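Local coordinates for putative acetyltransferase Ta0821 (Thermoplasma acidophilum DSM 1728, PDB 3C26), which is a putative acetyltransferase of the GNAT family that probably transfers an acyl group other than an amino-acyl group, at residues Glu54-Asn58 / Asp59-Tyr63; Ile110-Leu113 / Arg114-Glu118; Glu166-Ala169 / Gly170-Cys174; Val243-Ala246 / Leu247-Leu251. One frame throughout, in Å; residues are numbered along the deposited sequence.

Interaction 1: residues Glu54-Asn58 / Asp59-Tyr63; sequences ERWVN and DGSVY
Val62 folds back against the last turn of the helix it follows, and its CG2 methyl does most of the touching. That methyl lies 3.4 Å from Trp56 CB and 3.7 Å from Val57 CG2, filling the angle between the two side chains where they leave the helix. Its own torsion puts it there: Val62 CG1 stands anti to the backbone N (chi1 -179°), which leaves CG2 beside that N and turned to the helix. This is the tight part, with both valines buried and Val57 also packed on Ile16 and Ile19 of helix 16-19.

The polar, looser side lies round the helix end, where Arg55, Asn58 and Asp59 are exposed. Asp59 N makes only weak bonds back to the carbonyls of Arg55 and Trp56. Trp56 O is better served by Ser61 N, at 3.1 Å and nearly straight (171°), while Ser61 OG sits 3.1 Å from the same oxygen. Gly60 N bonds to Val57 O at 3.2 Å. A water accepts from Val62 N at 3.0 Å and lies 2.7 Å from Val57 O, to which it can donate, linking helix to strand.

Beyond the turn, Trp56 stacks on His76 and Ser61 pairs with Met77 through the backbone. Gly60, at positive phi, with its own N and Ser61 N both bonded back into the last turn, marks a Schellman motif, here ending helix 45-58 and leading into strand 62-67 of the GNAT domain.

Interaction 2: residues Ile110-Leu113 / Arg114-Glu118; sequences IQFL and RGKTE. With NO3 (nitrate ion), chain C.
At the C-terminal end of helix 101-113, inside the GNAT family region, Lys116 turns back over Phe112 in a cation-pi contact. Its NZ sits 3.4 Å from the centroid of the Phe112 ring, 17° off the ring normal and a little toward the CE1 rim. The same ammonium donates to Phe112 O at 2.9 Å, so one residue holds it through both ring and carbonyl. An extended lysine chain beyond CG spans the distance: CG lies anti to the carbonyl carbon (chi1 -58°), and CD passes 4.2 Å from Leu113 CD2, the two side chains crossing at about a right angle.

Two backbone bonds close the turns here: Arg114 N bonds to Gln111 O at 3.2 Å and Lys116 N to Leu113 O at 3.0 Å. Farther on, Glu118 N donates to nitrate O1 at 3.0 Å; the ion, probably from the crystallisation liquor, also takes a bond from Arg119. Thr117 OG1 is hydrogen-bonded to the carbonyl of Gly83, with that of Arg119 also in reach.

Leu113 is buried against Val85 and Leu87 of strand 85-92, Leu120 of strand 119-125 and Met77 of strand 70-79, while Tyr266 packs beside Leu113, Arg114 and Thr117.

Interaction 3: residues Glu166-Ala169 / Gly170-Cys174; sequences ERYA and GRWRC
The Tyr168 ring lies flat over Gly170: one face takes Gly170 CA in a CH-pi contact, 3.6 Å from the ring centroid and 27° off its normal, with Gly170 N beneath the rim on that face. At the ring edge, in its plane, Trp172 O comes within 3.0 Å of Tyr168 CE2. The Trp172 indole in turn meets Tyr168 edge-on, the phenol OH lying in the indole plane, 3.6 Å from Trp172 CD1 and 3.4 Å from Trp172 CB. With CG anti to the backbone N (chi1 180°), the tyrosine reaches forward along the chain.

That phenol oxygen is gripped at the far end of the bend. Trp172 N donates to Tyr168 OH at 3.1 Å (153°), and the OH is also hydrogen-bonded to Asp221. The backbone here is leaving strand 164-168 for the loop that leads to the two-stranded antiparallel hairpin 174-177 and 180-183, and the ring lies across the turn-off, from Gly170 to Trp172 N. Gly170 is buried under it, and the side of its CA facing the ring has no side chain to hold the tyrosine away.

Arg173 comes in on the Gly170 side of the ring, its NH1 4.1 Å from Tyr168 CE2. Bent at chi2, the chain lets NH1 make weak hydrogen bonds to Gly170 O and Trp172 O, Gly170 O lying in the guanidinium plane. Arg173 NE is bonded to the carbonyl of Asp185, and both Tyr168 and Arg173 rest on Pro187 of helix 187-193. Phe205 meets the tyrosine edge-to-face, and Cys174 is joined to Cys183 by a disulfide across the hairpin.

Interaction 4: residues Val243-Ala246 / Leu247-Leu251; sequences VRKA and LANGL. With EDO (1,2-ethanediol), chain F.
Val243 CG1 is the bump that fits against the short helix: the methyl meets Leu247 CB at 3.8 Å and comes 4.3 Å from both Ala248 CB and Leu251 CD1. These three residues form a shallow apolar hollow round it, with Leu247 CB almost straight ahead of the methyl and Ala248 CB and Leu251 CD1 at its sides. CG1 points into it because it stands anti to the backbone N (chi1 -175°), and Val243 and Leu247 cross at about a right angle, the valine branch meeting the start of the leucine chain. Val219 of strand 214-221 packs against both, and Leu251 goes on to Ser226 and Ile229 of helix 225-232.

Past the hollow the chain turns from strand 237-243 into helix 245-248, with Arg244 at the N-cap position. Its carbonyl takes two donors, Leu247 N at 2.8 Å and Ala248 N at 3.1 Å. A type I beta turn, Ala248 to Leu251, then carries the chain off the helix, and Leu251 O is hydrogen-bonded to Gln152 of the second subunit.

The outer side is polar, with Ala246 and Asn249 exposed and waters between the groups. Lys245 bends at chi2 (60°) and runs across Asn249 at about a right angle, its CD 3.8 Å from Asn249 OD1. One water bridges Lys245 NZ and Asn249 OD1, and another lies between Ala246 O and Asn249 ND2. Lys245 NZ also donates to O1 of a bound 1,2-ethanediol, probably from the crystallisation liquor, at 2.6 Å.

The four contacts follow one another along the chain and fall into two touching pairs. Interactions 1 and 2 both lie in the GNAT family region; their centres are 19 Å apart, and Tyr63 OH comes 3.5 Å from Phe112 CZ where the two rings meet. Interactions 3 and 4 have centres 16 Å apart and are tied by Arg244, whose NH2 lies 2.6 Å from Cys174 O in a probable hydrogen bond and whose guanidinium makes a cation-pi contact with Trp172. Arg244 also forms a salt bridge with Glu144. Between the pairs there is no touch: the nearest atoms of interactions 2 and 3 are about 13 Å apart, and interactions 1 and 4 lie on opposite sides of the chain's centre.

Interaction 1: residues Glu54-Asn58 / Asp59-Tyr63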
loop_
_atom_site.group_PDB
_atom_site.type_symbol
_atom_site.label_atom_id
_atom_site.label_comp_id
_atom_site.label_asym_id
_atom_site.label_seq_id
_atom_site.Cartn_x
_atom_site.Cartn_y
_atom_site.Cartn_z
ATOM N N GLU A 54 -15.975 -22.647 -0.431
ATOM C CA GLU A 54 -16.541 -23.978 -0.731
ATOM C C GLU A 54 -17.731 -24.252 0.183
ATOM O O GLU A 54 -18.816 -24.696 -0.289
ATOM C CB GLU A 54 -15.494 -25.099 -0.664
ATOM C CG GLU A 54 -16.117 -26.421 -1.095
ATOM C CD GLU A 54 -15.118 -27.547 -1.227
ATOM O OE1 GLU A 54 -13.943 -27.365 -0.880
ATOM O OE2 GLU A 54 -15.521 -28.623 -1.704
ATOM N N ARG A 55 -17.554 -23.886 1.460
ATOM C CA ARG A 55 -18.607 -24.014 2.492
ATOM C C ARG A 55 -19.836 -23.197 2.118
ATOM O O ARG A 55 -20.980 -23.659 2.166
ATOM C CB ARG A 55 -18.105 -23.623 3.895
ATOM C CG ARG A 55 -17.448 -24.790 4.628
ATOM C CD ARG A 55 -16.781 -24.449 5.961
ATOM N NE ARG A 55 -15.445 -23.836 5.831
ATOM C CZ ARG A 55 -14.775 -23.322 6.857
ATOM N NH1 ARG A 55 -15.319 -23.325 8.070
ATOM N NH2 ARG A 55 -13.578 -22.775 6.680
ATOM N N TRP A 56 -19.575 -21.972 1.701
ATOM C CA TRP A 56 -20.633 -21.078 1.277
ATOM C C TRP A 56 -21.447 -21.639 0.151
ATOM O O TRP A 56 -22.651 -21.545 0.177
ATOM C CB TRP A 56 -20.062 -19.735 0.791
ATOM C CG TRP A 56 -19.548 -18.826 1.904
ATOM C CD1 TRP A 56 -19.846 -18.914 3.232
ATOM C CD2 TRP A 56 -18.766 -17.642 1.752
ATOM N NE1 TRP A 56 -19.281 -17.877 3.913
ATOM C CE2 TRP A 56 -18.598 -17.085 3.027
ATOM C CE3 TRP A 56 -18.184 -16.995 0.652
ATOM C CZ2 TRP A 56 -17.877 -15.908 3.240
ATOM C CZ3 TRP A 56 -17.455 -15.826 0.882
ATOM C CH2 TRP A 56 -17.332 -15.292 2.143
ATOM N N VAL A 57 -20.745 -22.127 -0.877
ATOM C CA VAL A 57 -21.381 -22.711 -2.077
ATOM C C VAL A 57 -22.283 -23.852 -1.663
ATOM O O VAL A 57 -23.417 -23.979 -2.108
ATOM C CB VAL A 57 -20.348 -23.202 -3.176
ATOM C CG1 VAL A 57 -21.075 -23.903 -4.316
ATOM C CG2 VAL A 57 -19.492 -22.019 -3.692
ATOM N N ASN A 58 -21.764 -24.669 -0.764
ATOM C CA ASN A 58 -22.505 -25.832 -0.248
ATOM C C ASN A 58 -23.709 -25.452 0.615
ATOM O O ASN A 58 -24.674 -26.199 0.695
ATOM C CB ASN A 58 -21.571 -26.770 0.517
ATOM C CG ASN A 58 -20.746 -27.642 -0.414
ATOM O OD1 ASN A 58 -21.253 -28.109 -1.416
ATOM N ND2 ASN A 58 -19.509 -27.933 -0.038
ATOM N N ASP A 59 -23.647 -24.268 1.223
ATOM C CA ASP A 59 -24.732 -23.786 2.115
ATOM C C ASP A 59 -25.811 -23.067 1.311
ATOM O O ASP A 59 -26.828 -22.662 1.841
ATOM C CB ASP A 59 -24.240 -22.774 3.155
ATOM C CG ASP A 59 -23.298 -23.367 4.193
ATOM O OD1 ASP A 59 -23.162 -24.616 4.289
ATOM O OD2 ASP A 59 -22.686 -22.535 4.929
ATOM N N GLY A 60 -25.538 -22.842 0.038
ATOM C CA GLY A 60 -26.485 -22.115 -0.829
ATOM C C GLY A 60 -26.439 -20.597 -0.769
ATOM O O GLY A 60 -27.401 -19.947 -1.127
ATOM N N SER A 61 -25.321 -20.025 -0.332
ATOM C CA SER A 61 -25.238 -18.577 -0.144
ATOM C C SER A 61 -24.464 -17.935 -1.261
ATOM O O SER A 61 -24.271 -16.709 -1.291
ATOM C CB SER A 61 -24.629 -18.221 1.221
ATOM O OG SER A 61 -23.346 -18.764 1.348
ATOM N N VAL A 62 -24.030 -18.770 -2.196
ATOM C CA VAL A 62 -23.264 -18.269 -3.348
ATOM C C VAL A 62 -24.127 -18.261 -4.621
ATOM O O VAL A 62 -24.814 -19.193 -4.961
ATOM C CB VAL A 62 -21.929 -18.996 -3.563
ATOM C CG1 VAL A 62 -21.200 -18.400 -4.739
ATOM C CG2 VAL A 62 -21.072 -18.910 -2.327
ATOM N N TYR A 63 -24.136 -17.113 -5.263
ATOM C CA TYR A 63 -24.849 -16.921 -6.525
ATOM C C TYR A 63 -23.827 -16.659 -7.609
ATOM O O TYR A 63 -22.716 -16.154 -7.356
ATOM C CB TYR A 63 -25.876 -15.787 -6.414
ATOM C CG TYR A 63 -27.104 -16.248 -5.665
ATOM C CD1 TYR A 63 -27.084 -16.402 -4.287
ATOM C CD2 TYR A 63 -28.254 -16.570 -6.330
ATOM C CE1 TYR A 63 -28.190 -16.887 -3.611
ATOM C CE2 TYR A 63 -29.349 -17.049 -5.663
ATOM C CZ TYR A 63 -29.318 -17.198 -4.317
ATOM O OH TYR A 63 -30.445 -17.678 -3.687
HETATM O O HOH W 1 -24.380 -21.623 -3.001
#

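Interaction 2: residues Ile110-Leu113 / Arg114-Glu118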
loop_
_atom_site.group_PDB
_atom_site.type_symbol
_atom_site.label_atom_id
_atom_site.label_comp_id
_atom_site.label_asym_id
_atom_site.label_seq_id
_atom_site.Cartn_x
_atom_site.Cartn_y
_atom_site.Cartn_z
ATOM N N ILE A 110 -28.604 -6.524 -6.496
ATOM C CA ILE A 110 -29.428 -5.457 -5.882
ATOM C C ILE A 110 -30.890 -5.717 -6.154
ATOM O O ILE A 110 -31.747 -5.563 -5.282
ATOM C CB ILE A 110 -29.005 -4.038 -6.356
ATOM C CG1 ILE A 110 -27.607 -3.730 -5.772
ATOM C CG2 ILE A 110 -30.044 -2.965 -5.938
ATOM C CD1 ILE A 110 -26.822 -2.708 -6.537
ATOM N N GLN A 111 -31.157 -6.171 -7.364
ATOM C CA GLN A 111 -32.524 -6.449 -7.813
ATOM C C GLN A 111 -33.099 -7.639 -7.061
ATOM O O GLN A 111 -34.214 -7.598 -6.555
ATOM C CB GLN A 111 -32.593 -6.671 -9.324
ATOM C CG GLN A 111 -33.939 -7.233 -9.752
ATOM C CD GLN A 111 -34.480 -6.633 -11.047
ATOM O OE1 GLN A 111 -33.812 -5.842 -11.707
ATOM N NE2 GLN A 111 -35.710 -6.985 -11.395
ATOM N N PHE A 112 -32.294 -8.686 -7.003
ATOM C CA PHE A 112 -32.615 -9.917 -6.286
ATOM C C PHE A 112 -32.923 -9.725 -4.797
ATOM O O PHE A 112 -33.722 -10.480 -4.230
ATOM C CB PHE A 112 -31.437 -10.886 -6.412
ATOM C CG PHE A 112 -31.638 -12.210 -5.715
ATOM C CD1 PHE A 112 -32.512 -13.133 -6.223
ATOM C CD2 PHE A 112 -30.872 -12.557 -4.604
ATOM C CE1 PHE A 112 -32.682 -14.372 -5.617
ATOM C CE2 PHE A 112 -31.055 -13.765 -3.987
ATOM C CZ PHE A 112 -31.963 -14.679 -4.493
ATOM N N LEU A 113 -32.341 -8.701 -4.172
ATOM C CA LEU A 113 -32.494 -8.482 -2.709
ATOM C C LEU A 113 -33.496 -7.377 -2.386
ATOM O O LEU A 113 -33.849 -7.162 -1.247
ATOM C CB LEU A 113 -31.155 -8.218 -2.026
ATOM C CG LEU A 113 -30.186 -9.401 -1.991
ATOM C CD1 LEU A 113 -28.915 -8.971 -1.325
ATOM C CD2 LEU A 113 -30.803 -10.581 -1.290
ATOM N N ARG A 114 -34.009 -6.741 -3.428
ATOM C CA ARG A 114 -35.005 -5.680 -3.277
ATOM C C ARG A 114 -36.228 -6.286 -2.597
ATOM O O ARG A 114 -36.817 -7.234 -3.098
ATOM C CB ARG A 114 -35.414 -5.075 -4.647
ATOM C CG ARG A 114 -36.219 -3.720 -4.557
ATOM C CD ARG A 114 -36.584 -3.092 -5.937
ATOM N NE ARG A 114 -35.540 -3.355 -6.965
ATOM C CZ ARG A 114 -34.451 -2.600 -7.144
ATOM N NH1 ARG A 114 -34.261 -1.551 -6.372
ATOM N NH2 ARG A 114 -33.541 -2.898 -8.073
ATOM N N GLY A 115 -36.576 -5.749 -1.435
ATOM C CA GLY A 115 -37.772 -6.174 -0.704
ATOM C C GLY A 115 -37.513 -7.228 0.348
ATOM O O GLY A 115 -38.389 -7.553 1.160
ATOM N N LYS A 116 -36.294 -7.745 0.304
ATOM C CA LYS A 116 -35.819 -8.794 1.238
ATOM C C LYS A 116 -35.047 -8.204 2.421
ATOM O O LYS A 116 -34.936 -8.807 3.483
ATOM C CB LYS A 116 -34.964 -9.805 0.492
ATOM C CG LYS A 116 -35.705 -10.471 -0.656
ATOM C CD LYS A 116 -34.838 -11.564 -1.276
ATOM C CE LYS A 116 -35.550 -12.228 -2.427
ATOM N NZ LYS A 116 -34.626 -13.033 -3.270
ATOM N N THR A 117 -34.592 -6.973 2.225
ATOM C CA THR A 117 -33.808 -6.248 3.232
ATOM C C THR A 117 -33.885 -4.787 2.897
ATOM O O THR A 117 -34.235 -4.412 1.788
ATOM C CB THR A 117 -32.299 -6.707 3.232
ATOM O OG1 THR A 117 -31.544 -6.083 4.305
ATOM C CG2 THR A 117 -31.650 -6.403 1.924
ATOM N N GLU A 118 -33.558 -3.964 3.880
ATOM C CA GLU A 118 -33.494 -2.512 3.704
ATOM C C GLU A 118 -32.069 -2.018 3.416
ATOM O O GLU A 118 -31.881 -0.920 2.900
ATOM C CB GLU A 118 -34.024 -1.797 4.933
ATOM C CG GLU A 118 -35.553 -1.726 4.998
ATOM C CD GLU A 118 -36.160 -0.929 3.830
ATOM O OE1 GLU A 118 -35.533 0.051 3.333
ATOM O OE2 GLU A 118 -37.294 -1.281 3.401
HETATM N N NO3 C . -32.617 -4.283 7.283
HETATM O O1 NO3 C . -33.688 -4.923 6.695
HETATM O O2 NO3 C . -32.527 -4.226 8.662
HETATM O O3 NO3 C . -31.626 -3.673 6.537
#

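Interaction 3: residues Glu166-Ala169 / Gly170-Cys174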
loop_
_atom_site.group_PDB
_atom_site.type_symbol
_atom_site.label_atom_id
_atom_site.label_comp_id
_atom_site.label_asym_id
_atom_site.label_seq_id
_atom_site.Cartn_x
_atom_site.Cartn_y
_atom_site.Cartn_z
ATOM N N GLU A 166 -17.233 -11.224 28.809
ATOM C CA GLU A 166 -17.798 -10.264 29.745
ATOM C C GLU A 166 -18.737 -9.287 29.050
ATOM O O GLU A 166 -19.072 -9.435 27.889
ATOM C CB GLU A 166 -16.685 -9.493 30.434
ATOM C CG GLU A 166 -15.746 -10.393 31.215
ATOM C CD GLU A 166 -16.420 -11.074 32.424
ATOM O OE1 GLU A 166 -17.680 -11.112 32.505
ATOM O OE2 GLU A 166 -15.675 -11.564 33.309
ATOM N N ARG A 167 -19.139 -8.272 29.795
ATOM C CA ARG A 167 -20.077 -7.260 29.294
ATOM C C ARG A 167 -19.362 -6.116 28.587
ATOM O O ARG A 167 -18.302 -5.670 29.002
ATOM C CB ARG A 167 -20.966 -6.706 30.430
ATOM N N TYR A 168 -19.984 -5.677 27.505
ATOM C CA TYR A 168 -19.497 -4.573 26.696
ATOM C C TYR A 168 -20.119 -3.278 27.177
ATOM O O TYR A 168 -21.324 -3.020 26.998
ATOM C CB TYR A 168 -19.855 -4.745 25.242
ATOM C CG TYR A 168 -19.378 -3.627 24.360
ATOM C CD1 TYR A 168 -18.064 -3.222 24.386
ATOM C CD2 TYR A 168 -20.238 -3.009 23.460
ATOM C CE1 TYR A 168 -17.627 -2.243 23.576
ATOM C CE2 TYR A 168 -19.787 -2.031 22.602
ATOM C CZ TYR A 168 -18.491 -1.623 22.691
ATOM O OH TYR A 168 -17.995 -0.633 21.848
ATOM N N ALA A 169 -19.255 -2.475 27.765
ATOM C CA ALA A 169 -19.627 -1.190 28.367
ATOM C C ALA A 169 -19.343 -0.061 27.396
ATOM O O ALA A 169 -19.605 1.096 27.658
ATOM C CB ALA A 169 -18.856 -0.994 29.706
ATOM N N GLY A 170 -18.795 -0.437 26.266
ATOM C CA GLY A 170 -18.434 0.480 25.200
ATOM C C GLY A 170 -19.649 1.060 24.488
ATOM O O GLY A 170 -20.797 0.666 24.737
ATOM N N ARG A 171 -19.333 1.910 23.520
ATOM C CA ARG A 171 -20.276 2.809 22.902
ATOM C C ARG A 171 -20.560 2.561 21.454
ATOM O O ARG A 171 -21.345 3.293 20.831
ATOM C CB ARG A 171 -19.719 4.239 23.053
ATOM C CG ARG A 171 -19.857 4.844 24.443
ATOM C CD ARG A 171 -21.108 5.695 24.552
ATOM N NE ARG A 171 -22.330 4.905 24.367
ATOM C CZ ARG A 171 -22.759 3.979 25.221
ATOM N NH1 ARG A 171 -22.059 3.685 26.300
ATOM N NH2 ARG A 171 -23.872 3.328 24.993
ATOM N N TRP A 172 -19.891 1.559 20.897
ATOM C CA TRP A 172 -20.157 1.169 19.525
ATOM C C TRP A 172 -21.247 0.105 19.501
ATOM O O TRP A 172 -21.378 -0.686 20.445
ATOM C CB TRP A 172 -18.917 0.609 18.873
ATOM C CG TRP A 172 -17.940 1.639 18.721
ATOM C CD1 TRP A 172 -16.909 1.931 19.568
ATOM C CD2 TRP A 172 -17.939 2.625 17.724
ATOM N NE1 TRP A 172 -16.242 3.015 19.114
ATOM C CE2 TRP A 172 -16.853 3.457 17.969
ATOM C CE3 TRP A 172 -18.734 2.866 16.601
ATOM C CZ2 TRP A 172 -16.546 4.527 17.147
ATOM C CZ3 TRP A 172 -18.400 3.909 15.781
ATOM C CH2 TRP A 172 -17.342 4.738 16.072
ATOM N N ARG A 173 -22.067 0.155 18.458
ATOM C CA ARG A 173 -23.155 -0.799 18.262
ATOM C C ARG A 173 -23.105 -1.510 16.953
ATOM O O ARG A 173 -23.969 -2.303 16.674
ATOM C CB ARG A 173 -24.500 -0.120 18.312
ATOM C CG ARG A 173 -25.280 -0.443 19.487
ATOM C CD ARG A 173 -24.595 0.016 20.666
ATOM N NE ARG A 173 -25.149 -0.608 21.854
ATOM C CZ ARG A 173 -24.542 -0.591 23.019
ATOM N NH1 ARG A 173 -23.342 0.010 23.148
ATOM N NH2 ARG A 173 -25.128 -1.192 24.040
ATOM N N CYS A 174 -22.168 -1.119 16.105
ATOM C CA CYS A 174 -21.925 -1.856 14.833
ATOM C C CYS A 174 -20.514 -2.298 14.907
ATOM O O CYS A 174 -19.657 -1.544 15.364
ATOM C CB CYS A 174 -22.154 -1.033 13.582
ATOM S SG CYS A 174 -23.763 -0.322 13.487
#

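Interaction 4: residues Val243-Ala246 / Leu247-Leu251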
loop_
_atom_site.group_PDB
_atom_site.type_symbol
_atom_site.label_atom_id
_atom_site.label_comp_id
_atom_site.label_asym_id
_atom_site.label_seq_id
_atom_site.Cartn_x
_atom_site.Cartn_y
_atom_site.Cartn_z
ATOM N N VAL A 243 -8.269 -2.343 12.553
ATOM C CA VAL A 243 -8.604 -1.456 13.672
ATOM C C VAL A 243 -9.540 -0.342 13.266
ATOM O O VAL A 243 -9.332 0.303 12.280
ATOM C CB VAL A 243 -7.324 -0.866 14.320
ATOM C CG1 VAL A 243 -7.662 -0.051 15.565
ATOM C CG2 VAL A 243 -6.356 -1.973 14.709
ATOM N N ARG A 244 -10.615 -0.174 14.029
ATOM C CA ARG A 244 -11.596 0.821 13.701
ATOM C C ARG A 244 -10.918 2.189 13.635
ATOM O O ARG A 244 -10.141 2.558 14.500
ATOM C CB ARG A 244 -12.793 0.807 14.675
ATOM C CG ARG A 244 -13.941 1.744 14.201
ATOM C CD ARG A 244 -14.945 2.014 15.285
ATOM N NE ARG A 244 -15.609 0.825 15.808
ATOM C CZ ARG A 244 -16.724 0.278 15.332
ATOM N NH1 ARG A 244 -17.312 0.741 14.264
ATOM N NH2 ARG A 244 -17.227 -0.773 15.936
ATOM N N LYS A 245 -11.209 2.921 12.571
ATOM C CA LYS A 245 -10.571 4.239 12.291
ATOM C C LYS A 245 -10.389 5.166 13.524
ATOM O O LYS A 245 -9.285 5.712 13.781
ATOM C CB LYS A 245 -11.352 4.940 11.183
ATOM C CG LYS A 245 -10.787 6.252 10.741
ATOM C CD LYS A 245 -9.408 6.069 10.226
ATOM C CE LYS A 245 -8.999 7.160 9.271
ATOM N NZ LYS A 245 -7.578 6.997 8.817
ATOM N N ALA A 246 -11.445 5.281 14.313
ATOM C CA ALA A 246 -11.450 6.221 15.428
ATOM C C ALA A 246 -10.410 5.847 16.434
ATOM O O ALA A 246 -9.886 6.724 17.130
ATOM C CB ALA A 246 -12.813 6.332 16.091
ATOM N N LEU A 247 -10.087 4.558 16.494
ATOM C CA LEU A 247 -9.061 4.063 17.420
ATOM C C LEU A 247 -7.660 4.142 16.819
ATOM O O LEU A 247 -6.646 4.267 17.523
ATOM C CB LEU A 247 -9.294 2.596 17.745
ATOM C CG LEU A 247 -10.584 2.125 18.382
ATOM C CD1 LEU A 247 -10.350 0.724 18.790
ATOM C CD2 LEU A 247 -10.900 2.938 19.577
ATOM N N ALA A 248 -7.625 3.986 15.502
ATOM C CA ALA A 248 -6.368 3.884 14.722
ATOM C C ALA A 248 -5.642 5.216 14.775
ATOM O O ALA A 248 -4.421 5.353 14.643
ATOM C CB ALA A 248 -6.690 3.494 13.274
ATOM N N ASN A 249 -6.447 6.208 15.046
ATOM C CA ASN A 249 -5.996 7.579 15.048
ATOM C C ASN A 249 -5.044 7.804 16.204
ATOM O O ASN A 249 -4.224 8.705 16.188
ATOM C CB ASN A 249 -7.210 8.537 15.075
ATOM C CG ASN A 249 -7.995 8.535 13.751
ATOM O OD1 ASN A 249 -7.478 8.151 12.703
ATOM N ND2 ASN A 249 -9.236 8.975 13.803
ATOM N N GLY A 250 -5.117 6.940 17.199
ATOM C CA GLY A 250 -4.271 7.062 18.401
ATOM C C GLY A 250 -3.091 6.083 18.415
ATOM O O GLY A 250 -2.373 5.952 19.393
ATOM N N LEU A 251 -2.864 5.418 17.300
ATOM C CA LEU A 251 -1.748 4.465 17.187
ATOM C C LEU A 251 -0.511 5.149 16.563
ATOM O O LEU A 251 -0.658 6.040 15.748
ATOM C CB LEU A 251 -2.151 3.253 16.329
ATOM C CG LEU A 251 -3.141 2.259 16.931
ATOM C CD1 LEU A 251 -3.570 1.200 15.882
ATOM C CD2 LEU A 251 -2.602 1.579 18.170
HETATM C C1 EDO F . -6.074 5.363 6.761
HETATM O O1 EDO F . -7.478 5.172 7.035
HETATM C C2 EDO F . -5.485 4.266 5.866
HETATM O O2 EDO F . -5.571 4.631 4.481
HETATM O O HOH W 2 -5.878 6.309 11.009
HETATM O O HOH W 3 -10.610 9.378 16.763
#